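Local atomic coordinates of N-alpha-acetyltransferase 35, NatC auxiliary subunit (Saccharomyces cerevisiae, PDB entry 6YGA), a protein that serves as the auxiliary subunit of the NatC N-terminal acetyltransferase, a complex with MAK3 and MAK31 that acetylates the N-terminal methionine of L-A virus Gag protein. Residues Y144-G149 against L200-Q205; V155-K160 against P191-V196; D248-N253 against S298-L303. All coordinates share one frame; numbering follows the deposited sequence.

Contact 1. Residues Y144-G149 against L200-Q205; sequences YDKVLG and LTESLQ
K146 and V147 meet E202 and S203 in a close, largely polar helix crossing, where the early turns of helix 142-167 pass the later turns of helix 193-209 in the helical N-terminal half of the chain. The local axes approach to 8.8 Å with 121° between their N-to-C directions. The backbones come nearest where V147 CA lies 4.9 Å from S203 CA, a spacing that a residue as small as serine permits. Here S203 CB points at the other helix, and S203 OG sits 3.3 Å from V147 CA. Beside it, V147 CG2 rests 4.2 Å from S203 CB and supplies the apolar part; V147 also touches L207 of helix 193-209.

S203 OG also lies 2.9 Å from K146 O, but this bond is weak and its proton is not settled, because S150 OG is the stronger partner of the serine and S199 O a further weak one. S150 OG in turn bonds to V147 O, so the two serines join the helices through a small polar cluster around the buried S203, next to the wider pi-type turn at 144-147.

Toward solvent, K146 leaves its backbone with an unstaggered chi1 of -129°, bends at chi2 and then runs extended, passing S203 OG with CD at 3.8 Å. K146 NZ thus reaches E202 OE1 at 2.9 Å, forming a salt bridge. The ammonium approaches that oxygen from its anti side, 25° out of the carboxylate plane, and the extended glutamate chain brings the acid out to meet it.

Helix 215-231 backs the seam, with L224 against S203. The chemistry is therefore graded: shared hydroxyl bonding in the buried middle, and a charge pair on the exposed flank whose strength solvent probably moderates.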
ATOM      1  N   TYR B 144     -13.079  13.592 -35.755  1.00 88.94           N
ATOM      2  CA  TYR B 144     -11.773  13.049 -35.398  1.00 87.16           C
ATOM      3  C   TYR B 144     -10.750  14.148 -35.138  1.00 84.89           C
ATOM      4  O   TYR B 144      -9.974  14.058 -34.182  1.00 81.32           O
ATOM      5  CB  TYR B 144     -11.266  12.121 -36.503  1.00 90.91           C
ATOM      6  CG  TYR B 144     -11.916  10.756 -36.520  1.00 93.52           C
ATOM      7  CD1 TYR B 144     -13.114  10.546 -37.187  1.00 97.27           C
ATOM      8  CD2 TYR B 144     -11.326   9.676 -35.873  1.00 92.01           C
ATOM      9  CE1 TYR B 144     -13.712   9.302 -37.206  1.00 98.91           C
ATOM     10  CE2 TYR B 144     -11.916   8.427 -35.887  1.00 93.66           C
ATOM     11  CZ  TYR B 144     -13.109   8.245 -36.554  1.00 97.26           C
ATOM     12  OH  TYR B 144     -13.702   7.005 -36.572  1.00 98.56           O
ATOM     13  N   ASP B 145     -10.734  15.188 -35.974  1.00 86.92           N
ATOM     14  CA  ASP B 145      -9.652  16.168 -35.920  1.00 87.08           C
ATOM     15  C   ASP B 145      -9.872  17.209 -34.827  1.00 85.27           C
ATOM     16  O   ASP B 145      -8.915  17.627 -34.167  1.00 84.75           O
ATOM     17  CB  ASP B 145      -9.490  16.849 -37.281  1.00 90.56           C
ATOM     18  CG  ASP B 145      -9.249  15.858 -38.408  1.00 92.00           C
ATOM     19  OD1 ASP B 145      -9.658  14.688 -38.266  1.00 90.66           O
ATOM     20  OD2 ASP B 145      -8.648  16.247 -39.433  1.00 94.19           O
ATOM     21  N   LYS B 146     -11.115  17.643 -34.621  1.00 84.88           N
ATOM     22  CA  LYS B 146     -11.417  18.711 -33.675  1.00 84.82           C
ATOM     23  C   LYS B 146     -12.042  18.209 -32.383  1.00 81.68           C
ATOM     24  O   LYS B 146     -11.555  18.532 -31.295  1.00 79.14           O
ATOM     25  CB  LYS B 146     -12.343  19.749 -34.332  1.00 91.54           C
ATOM     26  CG  LYS B 146     -11.854  21.188 -34.203  1.00 97.31           C
ATOM     27  CD  LYS B 146     -11.748  21.610 -32.740  1.00 98.86           C
ATOM     28  CE  LYS B 146     -10.999  22.930 -32.566  1.00100.65           C
ATOM     29  NZ  LYS B 146     -10.972  23.368 -31.136  1.00 98.12           N
ATOM     30  N   VAL B 147     -13.119  17.426 -32.466  1.00 80.79           N
ATOM     31  CA  VAL B 147     -13.792  16.959 -31.257  1.00 76.55           C
ATOM     32  C   VAL B 147     -12.923  15.953 -30.512  1.00 71.64           C
ATOM     33  O   VAL B 147     -12.654  16.107 -29.315  1.00 67.62           O
ATOM     34  CB  VAL B 147     -15.171  16.369 -31.604  1.00 75.49           C
ATOM     35  CG1 VAL B 147     -15.854  15.839 -30.350  1.00 73.17           C
ATOM     36  CG2 VAL B 147     -16.033  17.419 -32.282  1.00 75.89           C
ATOM     37  N   LEU B 148     -12.465  14.910 -31.209  1.00 71.21           N
ATOM     38  CA  LEU B 148     -11.663  13.886 -30.548  1.00 68.33           C
ATOM     39  C   LEU B 148     -10.300  14.430 -30.135  1.00 68.77           C
ATOM     40  O   LEU B 148      -9.767  14.048 -29.088  1.00 64.68           O
ATOM     41  CB  LEU B 148     -11.514  12.669 -31.460  1.00 68.42           C
ATOM     42  CG  LEU B 148     -10.817  11.454 -30.853  1.00 65.55           C
ATOM     43  CD1 LEU B 148     -11.365  11.150 -29.465  1.00 63.73           C
ATOM     44  CD2 LEU B 148     -10.981  10.251 -31.764  1.00 66.54           C
ATOM     45  N   GLY B 149      -9.728  15.331 -30.938  1.00 73.02           N
ATOM     46  CA  GLY B 149      -8.459  15.938 -30.566  1.00 74.61           C
ATOM     47  C   GLY B 149      -8.541  16.703 -29.260  1.00 75.06           C
ATOM     48  O   GLY B 149      -7.613  16.667 -28.448  1.00 73.05           O
ATOM     49  N   LEU B 200     -11.929  22.354 -25.539  1.00 72.08           N
ATOM     50  CA  LEU B 200     -13.051  21.473 -25.233  1.00 70.39           C
ATOM     51  C   LEU B 200     -14.384  22.193 -25.403  1.00 72.95           C
ATOM     52  O   LEU B 200     -15.375  21.587 -25.828  1.00 73.35           O
ATOM     53  CB  LEU B 200     -12.910  20.929 -23.812  1.00 67.66           C
ATOM     54  CG  LEU B 200     -11.707  20.020 -23.554  1.00 65.21           C
ATOM     55  CD1 LEU B 200     -11.327  20.015 -22.080  1.00 62.35           C
ATOM     56  CD2 LEU B 200     -12.007  18.610 -24.032  1.00 64.63           C
ATOM     57  N   THR B 201     -14.430  23.486 -25.073  1.00 75.86           N
ATOM     58  CA  THR B 201     -15.653  24.256 -25.279  1.00 80.21           C
ATOM     59  C   THR B 201     -15.958  24.416 -26.764  1.00 87.60           C
ATOM     60  O   THR B 201     -17.116  24.295 -27.181  1.00 90.81           O
ATOM     61  CB  THR B 201     -15.537  25.620 -24.595  1.00 79.13           C
ATOM     62  OG1 THR B 201     -15.599  25.451 -23.175  1.00 78.75           O
ATOM     63  CG2 THR B 201     -16.660  26.551 -25.036  1.00 79.62           C
ATOM     64  N   GLU B 202     -14.932  24.675 -27.579  1.00 92.16           N
ATOM     65  CA  GLU B 202     -15.142  24.817 -29.017  1.00 98.68           C
ATOM     66  C   GLU B 202     -15.678  23.529 -29.630  1.00 97.15           C
ATOM     67  O   GLU B 202     -16.543  23.566 -30.513  1.00 99.62           O
ATOM     68  CB  GLU B 202     -13.842  25.237 -29.702  1.00107.12           C
ATOM     69  CG  GLU B 202     -13.398  26.656 -29.380  1.00116.09           C
ATOM     70  CD  GLU B 202     -12.065  27.008 -30.011  1.00124.89           C
ATOM     71  OE1 GLU B 202     -11.544  26.192 -30.800  1.00128.21           O
ATOM     72  OE2 GLU B 202     -11.537  28.100 -29.714  1.00128.27           O
ATOM     73  N   SER B 203     -15.173  22.376 -29.181  1.00 91.34           N
ATOM     74  CA  SER B 203     -15.729  21.112 -29.648  1.00 88.39           C
ATOM     75  C   SER B 203     -17.160  20.923 -29.164  1.00 87.88           C
ATOM     76  O   SER B 203     -17.965  20.286 -29.852  1.00 89.73           O
ATOM     77  CB  SER B 203     -14.856  19.943 -29.194  1.00 83.26           C
ATOM     78  OG  SER B 203     -13.619  19.932 -29.883  1.00 81.50           O
ATOM     79  N   LEU B 204     -17.498  21.470 -27.993  1.00 85.44           N
ATOM     80  CA  LEU B 204     -18.879  21.399 -27.524  1.00 84.47           C
ATOM     81  C   LEU B 204     -19.807  22.178 -28.443  1.00 88.56           C
ATOM     82  O   LEU B 204     -20.906  21.712 -28.763  1.00 92.34           O
ATOM     83  CB  LEU B 204     -18.984  21.916 -26.088  1.00 80.86           C
ATOM     84  CG  LEU B 204     -19.258  20.878 -24.995  1.00 76.95           C
ATOM     85  CD1 LEU B 204     -19.580  21.562 -23.676  1.00 74.25           C
ATOM     86  CD2 LEU B 204     -20.379  19.931 -25.407  1.00 78.40           C
ATOM     87  N   GLN B 205     -19.373  23.358 -28.896  1.00 90.35           N
ATOM     88  CA  GLN B 205     -20.209  24.171 -29.775  1.00 96.07           C
ATOM     89  C   GLN B 205     -20.407  23.510 -31.134  1.00 94.30           C
ATOM     90  O   GLN B 205     -21.470  23.662 -31.747  1.00 96.28           O
ATOM     91  CB  GLN B 205     -19.600  25.563 -29.949  1.00103.57           C
ATOM     92  CG  GLN B 205     -19.107  26.226 -28.662  1.00108.83           C
ATOM     93  CD  GLN B 205     -20.203  26.469 -27.636  1.00113.33           C
ATOM     94  OE1 GLN B 205     -21.393  26.309 -27.915  1.00118.98           O
ATOM     95  NE2 GLN B 205     -19.799  26.862 -26.434  1.00111.41           N
TER

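Contact 2. Residues V155-K160 against P191-V196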
ATOM      1  N   VAL B 155      -7.502  14.720 -21.550  1.00 57.86           N
ATOM      2  CA  VAL B 155      -6.967  13.613 -20.763  1.00 56.46           C
ATOM      3  C   VAL B 155      -5.455  13.746 -20.611  1.00 59.44           C
ATOM      4  O   VAL B 155      -4.903  13.480 -19.537  1.00 60.75           O
ATOM      5  CB  VAL B 155      -7.368  12.269 -21.397  1.00 54.66           C
ATOM      6  CG1 VAL B 155      -6.734  11.109 -20.649  1.00 52.89           C
ATOM      7  CG2 VAL B 155      -8.882  12.125 -21.408  1.00 54.83           C
ATOM      8  N   CYS B 156      -4.760  14.165 -21.672  1.00 61.02           N
ATOM      9  CA  CYS B 156      -3.318  14.366 -21.563  1.00 60.81           C
ATOM     10  C   CYS B 156      -2.996  15.480 -20.575  1.00 60.95           C
ATOM     11  O   CYS B 156      -1.989  15.414 -19.860  1.00 60.27           O
ATOM     12  CB  CYS B 156      -2.709  14.672 -22.932  1.00 61.48           C
ATOM     13  SG  CYS B 156      -2.576  13.255 -24.047  1.00 64.30           S
ATOM     14  N   TYR B 157      -3.843  16.512 -20.518  1.00 61.83           N
ATOM     15  CA  TYR B 157      -3.672  17.544 -19.501  1.00 60.19           C
ATOM     16  C   TYR B 157      -3.894  16.972 -18.107  1.00 59.30           C
ATOM     17  O   TYR B 157      -3.236  17.385 -17.146  1.00 59.45           O
ATOM     18  CB  TYR B 157      -4.625  18.713 -19.761  1.00 60.03           C
ATOM     19  CG  TYR B 157      -4.351  19.917 -18.886  1.00 59.55           C
ATOM     20  CD1 TYR B 157      -3.455  20.900 -19.288  1.00 59.83           C
ATOM     21  CD2 TYR B 157      -4.981  20.067 -17.657  1.00 59.33           C
ATOM     22  CE1 TYR B 157      -3.194  21.999 -18.492  1.00 61.51           C
ATOM     23  CE2 TYR B 157      -4.727  21.163 -16.853  1.00 60.01           C
ATOM     24  CZ  TYR B 157      -3.834  22.125 -17.277  1.00 62.14           C
ATOM     25  OH  TYR B 157      -3.578  23.215 -16.479  1.00 64.32           O
ATOM     26  N   LEU B 158      -4.814  16.012 -17.982  1.00 58.23           N
ATOM     27  CA  LEU B 158      -5.078  15.398 -16.684  1.00 56.90           C
ATOM     28  C   LEU B 158      -3.867  14.622 -16.183  1.00 58.72           C
ATOM     29  O   LEU B 158      -3.433  14.799 -15.038  1.00 58.68           O
ATOM     30  CB  LEU B 158      -6.298  14.481 -16.776  1.00 53.38           C
ATOM     31  CG  LEU B 158      -6.639  13.694 -15.511  1.00 50.77           C
ATOM     32  CD1 LEU B 158      -7.185  14.618 -14.426  1.00 50.75           C
ATOM     33  CD2 LEU B 158      -7.623  12.578 -15.823  1.00 48.17           C
ATOM     34  N   THR B 159      -3.308  13.749 -17.027  1.00 57.86           N
ATOM     35  CA  THR B 159      -2.170  12.940 -16.605  1.00 57.02           C
ATOM     36  C   THR B 159      -0.975  13.806 -16.236  1.00 57.85           C
ATOM     37  O   THR B 159      -0.206  13.452 -15.335  1.00 58.69           O
ATOM     38  CB  THR B 159      -1.781  11.948 -17.701  1.00 57.92           C
ATOM     39  OG1 THR B 159      -1.143  12.651 -18.773  1.00 62.95           O
ATOM     40  CG2 THR B 159      -3.010  11.231 -18.237  1.00 54.73           C
ATOM     41  N   LYS B 160      -0.797  14.938 -16.921  1.00 56.88           N
ATOM     42  CA  LYS B 160       0.260  15.867 -16.540  1.00 56.08           C
ATOM     43  C   LYS B 160       0.022  16.419 -15.140  1.00 54.03           C
ATOM     44  O   LYS B 160       0.968  16.612 -14.370  1.00 54.10           O
ATOM     45  CB  LYS B 160       0.354  17.002 -17.558  1.00 57.45           C
ATOM     46  CG  LYS B 160       1.520  17.949 -17.322  1.00 59.69           C
ATOM     47  CD  LYS B 160       1.442  19.167 -18.231  1.00 62.52           C
ATOM     48  CE  LYS B 160       2.686  20.035 -18.109  1.00 64.82           C
ATOM     49  NZ  LYS B 160       2.591  21.254 -18.958  1.00 67.45           N
ATOM     50  N   PRO B 191      -0.101  22.739 -23.677  1.00 74.43           N
ATOM     51  CA  PRO B 191      -0.704  24.054 -23.428  1.00 75.27           C
ATOM     52  C   PRO B 191      -1.255  24.173 -22.015  1.00 72.32           C
ATOM     53  O   PRO B 191      -1.424  23.194 -21.284  1.00 72.43           O
ATOM     54  CB  PRO B 191      -1.822  24.133 -24.471  1.00 76.83           C
ATOM     55  CG  PRO B 191      -2.166  22.713 -24.754  1.00 76.24           C
ATOM     56  CD  PRO B 191      -0.870  21.959 -24.661  1.00 74.86           C
ATOM     57  N   GLY B 192      -1.542  25.420 -21.639  1.00 72.74           N
ATOM     58  CA  GLY B 192      -2.077  25.719 -20.329  1.00 70.47           C
ATOM     59  C   GLY B 192      -3.547  25.371 -20.207  1.00 67.52           C
ATOM     60  O   GLY B 192      -4.200  24.933 -21.153  1.00 68.53           O
ATOM     61  N   GLN B 193      -4.075  25.586 -18.999  1.00 64.15           N
ATOM     62  CA  GLN B 193      -5.449  25.186 -18.710  1.00 62.30           C
ATOM     63  C   GLN B 193      -6.448  25.950 -19.570  1.00 65.70           C
ATOM     64  O   GLN B 193      -7.439  25.376 -20.038  1.00 66.29           O
ATOM     65  CB  GLN B 193      -5.756  25.396 -17.228  1.00 59.95           C
ATOM     66  CG  GLN B 193      -7.084  24.809 -16.782  1.00 59.35           C
ATOM     67  CD  GLN B 193      -7.542  25.357 -15.445  1.00 58.96           C
ATOM     68  OE1 GLN B 193      -7.510  26.565 -15.212  1.00 59.86           O
ATOM     69  NE2 GLN B 193      -7.971  24.468 -14.559  1.00 56.76           N
ATOM     70  N   ASP B 194      -6.207  27.244 -19.792  1.00 68.38           N
ATOM     71  CA  ASP B 194      -7.153  28.050 -20.556  1.00 72.99           C
ATOM     72  C   ASP B 194      -7.311  27.521 -21.977  1.00 73.82           C
ATOM     73  O   ASP B 194      -8.428  27.462 -22.505  1.00 73.68           O
ATOM     74  CB  ASP B 194      -6.703  29.511 -20.575  1.00 79.44           C
ATOM     75  CG  ASP B 194      -6.580  30.100 -19.183  1.00 83.31           C
ATOM     76  OD1 ASP B 194      -7.393  29.739 -18.306  1.00 83.31           O
ATOM     77  OD2 ASP B 194      -5.669  30.925 -18.965  1.00 86.36           O
ATOM     78  N   VAL B 195      -6.204  27.119 -22.606  1.00 74.14           N
ATOM     79  CA  VAL B 195      -6.267  26.600 -23.970  1.00 74.77           C
ATOM     80  C   VAL B 195      -7.047  25.292 -24.010  1.00 72.16           C
ATOM     81  O   VAL B 195      -7.862  25.065 -24.912  1.00 72.79           O
ATOM     82  CB  VAL B 195      -4.846  26.432 -24.538  1.00 74.30           C
ATOM     83  CG1 VAL B 195      -4.895  25.853 -25.946  1.00 75.04           C
ATOM     84  CG2 VAL B 195      -4.113  27.767 -24.532  1.00 75.01           C
ATOM     85  N   VAL B 196      -6.823  24.420 -23.024  1.00 69.58           N
ATOM     86  CA  VAL B 196      -7.492  23.123 -23.005  1.00 68.33           C
ATOM     87  C   VAL B 196      -8.995  23.290 -22.810  1.00 69.48           C
ATOM     88  O   VAL B 196      -9.798  22.641 -23.492  1.00 69.97           O
ATOM     89  CB  VAL B 196      -6.871  22.226 -21.917  1.00 64.05           C
ATOM     90  CG1 VAL B 196      -7.593  20.891 -21.846  1.00 61.45           C
ATOM     91  CG2 VAL B 196      -5.387  22.019 -22.189  1.00 64.00           C
TER
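Y157 drives its ring into the start of helix 193-209, and almost all of the tight packing is its own. With CG anti to the backbone N (chi1 -171°), the ring spans the gap, and its atoms meet groups of different kinds. P191 O lies at the ring edge, in plane, 3.5 Å from Y157 CE1. V196 CG2 approaches obliquely, 3.7 Å from Y157 CD1. The phenol end crosses Q193 obliquely, with Q193 CB 3.2 Å from Y157 OH; the tyrosine ring and the glutamine amide are turned only 26° apart. No hydrogen bond crosses between the segments; the polar ends find partners beyond them, Y157 OH bonding to E234 and Q193 NE2 to D235.

The other side is looser. K160 points across, yet K160 NZ stays 5.0 Å from P191 O; G192, the N-cap residue, is exposed, and D194 turns away from the tyrosine.

Helix 215-231 closes the buried side, where V231 touches both Y157 and V196, while other sides of 155-160 pack through V155 and L158 on helix 85-104 and through C156 on helix 118-129.

Contact 3. Residues D248-N253 against S298-L303; sequences DELIEN and SGFITL
The backbone bond from N253 N to E249 O, 2.9 Å long, winds the turn of helix 245-260 that presents L250 and I251 to F300 and I301. Its counterpart on the facing helix, L303 N to G299 O at 3.0 Å, spans the turn that carries the two partners. No hydrogen bond links the segments; the contact itself is apolar.

L250 is the main bridging side chain. Its CG stands anti to the backbone N (chi1 176°), which swings the branched end over to F300, so that L250 CD1 comes to 4.0 Å from F300 CB and L250 CD2 to 4.0 Å from F300 O. The two side chains lie at about a right angle. F300 meets the leucine with its root more than its ring: CB points at the partner helix, whereas the ring leads away to L97 and I101 of helix 85-104 and stacks edge-to-face with Y297.

This is a helix-helix interface between two segments that run in broadly opposite directions, in the mainly helical region of the subunit. The 44 residues between them, 12 of them helical, make a long connection rather than a tight hairpin. The helices come close: I251 CA and I301 CA are 5.2 Å apart. Small residues flank this point on both helices, A254 touching F300 and I301, and A304 touching L250 and I251.

On the partly exposed side, the isoleucines touch more lightly, I251 CG2 standing 4.4 Å from I301 CG2. L250, by contrast, is buried and also packs on I226 of helix 215-231. Polar ties lie around the apolar seam: D248 OD1 forms a salt bridge with K308 farther along the partner helix, and G299 O accepts a hydrogen bond from N105 ND2.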
ATOM      1  N   ASP B 248     -19.839  19.054  -8.892  1.00 63.42           N
ATOM      2  CA  ASP B 248     -21.245  18.676  -8.998  1.00 67.07           C
ATOM      3  C   ASP B 248     -21.617  18.351 -10.441  1.00 68.44           C
ATOM      4  O   ASP B 248     -22.369  17.404 -10.693  1.00 69.12           O
ATOM      5  CB  ASP B 248     -22.144  19.787  -8.449  1.00 71.17           C
ATOM      6  CG  ASP B 248     -22.060  19.931  -6.932  1.00 74.21           C
ATOM      7  OD1 ASP B 248     -21.792  18.927  -6.237  1.00 74.27           O
ATOM      8  OD2 ASP B 248     -22.279  21.055  -6.432  1.00 76.02           O
ATOM      9  N   GLU B 249     -21.099  19.123 -11.402  1.00 69.86           N
ATOM     10  CA  GLU B 249     -21.351  18.820 -12.809  1.00 72.84           C
ATOM     11  C   GLU B 249     -20.780  17.460 -13.187  1.00 70.07           C
ATOM     12  O   GLU B 249     -21.381  16.723 -13.977  1.00 71.63           O
ATOM     13  CB  GLU B 249     -20.756  19.907 -13.704  1.00 76.78           C
ATOM     14  CG  GLU B 249     -21.332  21.289 -13.486  1.00 83.43           C
ATOM     15  CD  GLU B 249     -20.627  22.342 -14.314  1.00 87.71           C
ATOM     16  OE1 GLU B 249     -20.106  21.996 -15.396  1.00 89.00           O
ATOM     17  OE2 GLU B 249     -20.585  23.511 -13.878  1.00 89.97           O
ATOM     18  N   LEU B 250     -19.616  17.114 -12.633  1.00 65.42           N
ATOM     19  CA  LEU B 250     -19.023  15.810 -12.912  1.00 62.21           C
ATOM     20  C   LEU B 250     -19.929  14.684 -12.434  1.00 60.90           C
ATOM     21  O   LEU B 250     -20.043  13.645 -13.097  1.00 61.97           O
ATOM     22  CB  LEU B 250     -17.646  15.714 -12.257  1.00 61.09           C
ATOM     23  CG  LEU B 250     -16.917  14.374 -12.361  1.00 60.05           C
ATOM     24  CD1 LEU B 250     -16.725  13.977 -13.816  1.00 60.57           C
ATOM     25  CD2 LEU B 250     -15.582  14.437 -11.637  1.00 56.93           C
ATOM     26  N   ILE B 251     -20.588  14.876 -11.292  1.00 60.35           N
ATOM     27  CA  ILE B 251     -21.498  13.861 -10.768  1.00 61.58           C
ATOM     28  C   ILE B 251     -22.742  13.758 -11.645  1.00 67.40           C
ATOM     29  O   ILE B 251     -23.184  12.657 -11.995  1.00 71.78           O
ATOM     30  CB  ILE B 251     -21.860  14.175  -9.305  1.00 58.29           C
ATOM     31  CG1 ILE B 251     -20.631  14.025  -8.406  1.00 55.95           C
ATOM     32  CG2 ILE B 251     -22.991  13.280  -8.824  1.00 56.66           C
ATOM     33  CD1 ILE B 251     -20.818  14.573  -7.002  1.00 53.80           C
ATOM     34  N   GLU B 252     -23.326  14.903 -12.010  1.00 68.74           N
ATOM     35  CA  GLU B 252     -24.539  14.896 -12.825  1.00 73.40           C
ATOM     36  C   GLU B 252     -24.294  14.224 -14.169  1.00 71.05           C
ATOM     37  O   GLU B 252     -25.084  13.380 -14.608  1.00 72.92           O
ATOM     38  CB  GLU B 252     -25.041  16.326 -13.031  1.00 80.80           C
ATOM     39  CG  GLU B 252     -25.382  17.059 -11.747  1.00 87.36           C
ATOM     40  CD  GLU B 252     -25.531  18.552 -11.958  1.00 92.93           C
ATOM     41  OE1 GLU B 252     -25.298  19.016 -13.094  1.00 96.05           O
ATOM     42  OE2 GLU B 252     -25.876  19.260 -10.988  1.00 94.71           O
ATOM     43  N   ASN B 253     -23.198  14.586 -14.837  1.00 68.60           N
ATOM     44  CA  ASN B 253     -22.925  14.034 -16.159  1.00 70.75           C
ATOM     45  C   ASN B 253     -22.582  12.553 -16.084  1.00 68.35           C
ATOM     46  O   ASN B 253     -22.952  11.781 -16.976  1.00 68.98           O
ATOM     47  CB  ASN B 253     -21.803  14.818 -16.833  1.00 72.11           C
ATOM     48  CG  ASN B 253     -22.231  16.215 -17.224  1.00 75.21           C
ATOM     49  OD1 ASN B 253     -22.928  16.896 -16.472  1.00 75.66           O
ATOM     50  ND2 ASN B 253     -21.837  16.643 -18.413  1.00 77.46           N
ATOM     51  N   SER B 298     -19.423   5.169 -12.754  1.00 63.83           N
ATOM     52  CA  SER B 298     -19.597   5.368 -11.319  1.00 64.26           C
ATOM     53  C   SER B 298     -18.301   5.756 -10.620  1.00 62.73           C
ATOM     54  O   SER B 298     -18.347   6.373  -9.550  1.00 63.06           O
ATOM     55  CB  SER B 298     -20.177   4.107 -10.674  1.00 64.99           C
ATOM     56  OG  SER B 298     -21.555   3.967 -10.974  1.00 67.25           O
ATOM     57  N   GLY B 299     -17.148   5.412 -11.197  1.00 59.91           N
ATOM     58  CA  GLY B 299     -15.885   5.788 -10.586  1.00 59.17           C
ATOM     59  C   GLY B 299     -15.671   7.286 -10.530  1.00 59.33           C
ATOM     60  O   GLY B 299     -15.004   7.790  -9.620  1.00 59.54           O
ATOM     61  N   PHE B 300     -16.226   8.020 -11.497  1.00 58.97           N
ATOM     62  CA  PHE B 300     -16.129   9.476 -11.468  1.00 57.19           C
ATOM     63  C   PHE B 300     -16.913  10.053 -10.297  1.00 54.93           C
ATOM     64  O   PHE B 300     -16.516  11.069  -9.713  1.00 52.65           O
ATOM     65  CB  PHE B 300     -16.626  10.064 -12.790  1.00 58.43           C
ATOM     66  CG  PHE B 300     -15.689   9.848 -13.945  1.00 57.34           C
ATOM     67  CD1 PHE B 300     -14.340  10.148 -13.829  1.00 54.17           C
ATOM     68  CD2 PHE B 300     -16.156   9.341 -15.145  1.00 58.32           C
ATOM     69  CE1 PHE B 300     -13.476   9.952 -14.894  1.00 53.36           C
ATOM     70  CE2 PHE B 300     -15.296   9.141 -16.213  1.00 57.73           C
ATOM     71  CZ  PHE B 300     -13.955   9.446 -16.086  1.00 54.29           C
ATOM     72  N   ILE B 301     -18.030   9.415  -9.939  1.00 55.84           N
ATOM     73  CA  ILE B 301     -18.820   9.867  -8.797  1.00 55.99           C
ATOM     74  C   ILE B 301     -18.024   9.704  -7.508  1.00 54.67           C
ATOM     75  O   ILE B 301     -17.977  10.610  -6.666  1.00 53.74           O
ATOM     76  CB  ILE B 301     -20.156   9.105  -8.735  1.00 58.04           C
ATOM     77  CG1 ILE B 301     -20.952   9.308 -10.028  1.00 61.21           C
ATOM     78  CG2 ILE B 301     -20.972   9.551  -7.533  1.00 57.67           C
ATOM     79  CD1 ILE B 301     -22.250   8.519 -10.083  1.00 62.43           C
ATOM     80  N   THR B 302     -17.386   8.543  -7.337  1.00 53.69           N
ATOM     81  CA  THR B 302     -16.542   8.320  -6.167  1.00 51.71           C
ATOM     82  C   THR B 302     -15.410   9.338  -6.108  1.00 50.82           C
ATOM     83  O   THR B 302     -15.094   9.866  -5.035  1.00 49.41           O
ATOM     84  CB  THR B 302     -15.985   6.894  -6.189  1.00 49.67           C
ATOM     85  OG1 THR B 302     -17.068   5.956  -6.196  1.00 54.04           O
ATOM     86  CG2 THR B 302     -15.114   6.638  -4.969  1.00 44.79           C
ATOM     87  N   LEU B 303     -14.798   9.636  -7.255  1.00 50.84           N
ATOM     88  CA  LEU B 303     -13.725  10.624  -7.287  1.00 48.69           C
ATOM     89  C   LEU B 303     -14.230  12.003  -6.888  1.00 47.13           C
ATOM     90  O   LEU B 303     -13.573  12.715  -6.120  1.00 45.69           O
ATOM     91  CB  LEU B 303     -13.100  10.670  -8.680  1.00 47.63           C
ATOM     92  CG  LEU B 303     -12.194  11.867  -8.961  1.00 47.24           C
ATOM     93  CD1 LEU B 303     -10.934  11.803  -8.112  1.00 47.08           C
ATOM     94  CD2 LEU B 303     -11.855  11.933 -10.440  1.00 45.52           C
TER

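Following the chain from the N terminus, the first segments met lie on helix 142-167, which carries one segment of contact 1 and then one of contact 2. A mostly non-helical connection follows to helix 193-209, whose start closes contact 2 and whose later turns close contact 1. Contact 2 is therefore nested inside the loop of contact 1, and together they pin the same two helices at centres 14 Å apart. Contact 3 follows in series, joining helices 245-260 and 298-311; its nearest atoms are about 6 Å from contact 2 and about 8 Å from contact 1. Helix 215-231, lying between in sequence, touches residues of all three.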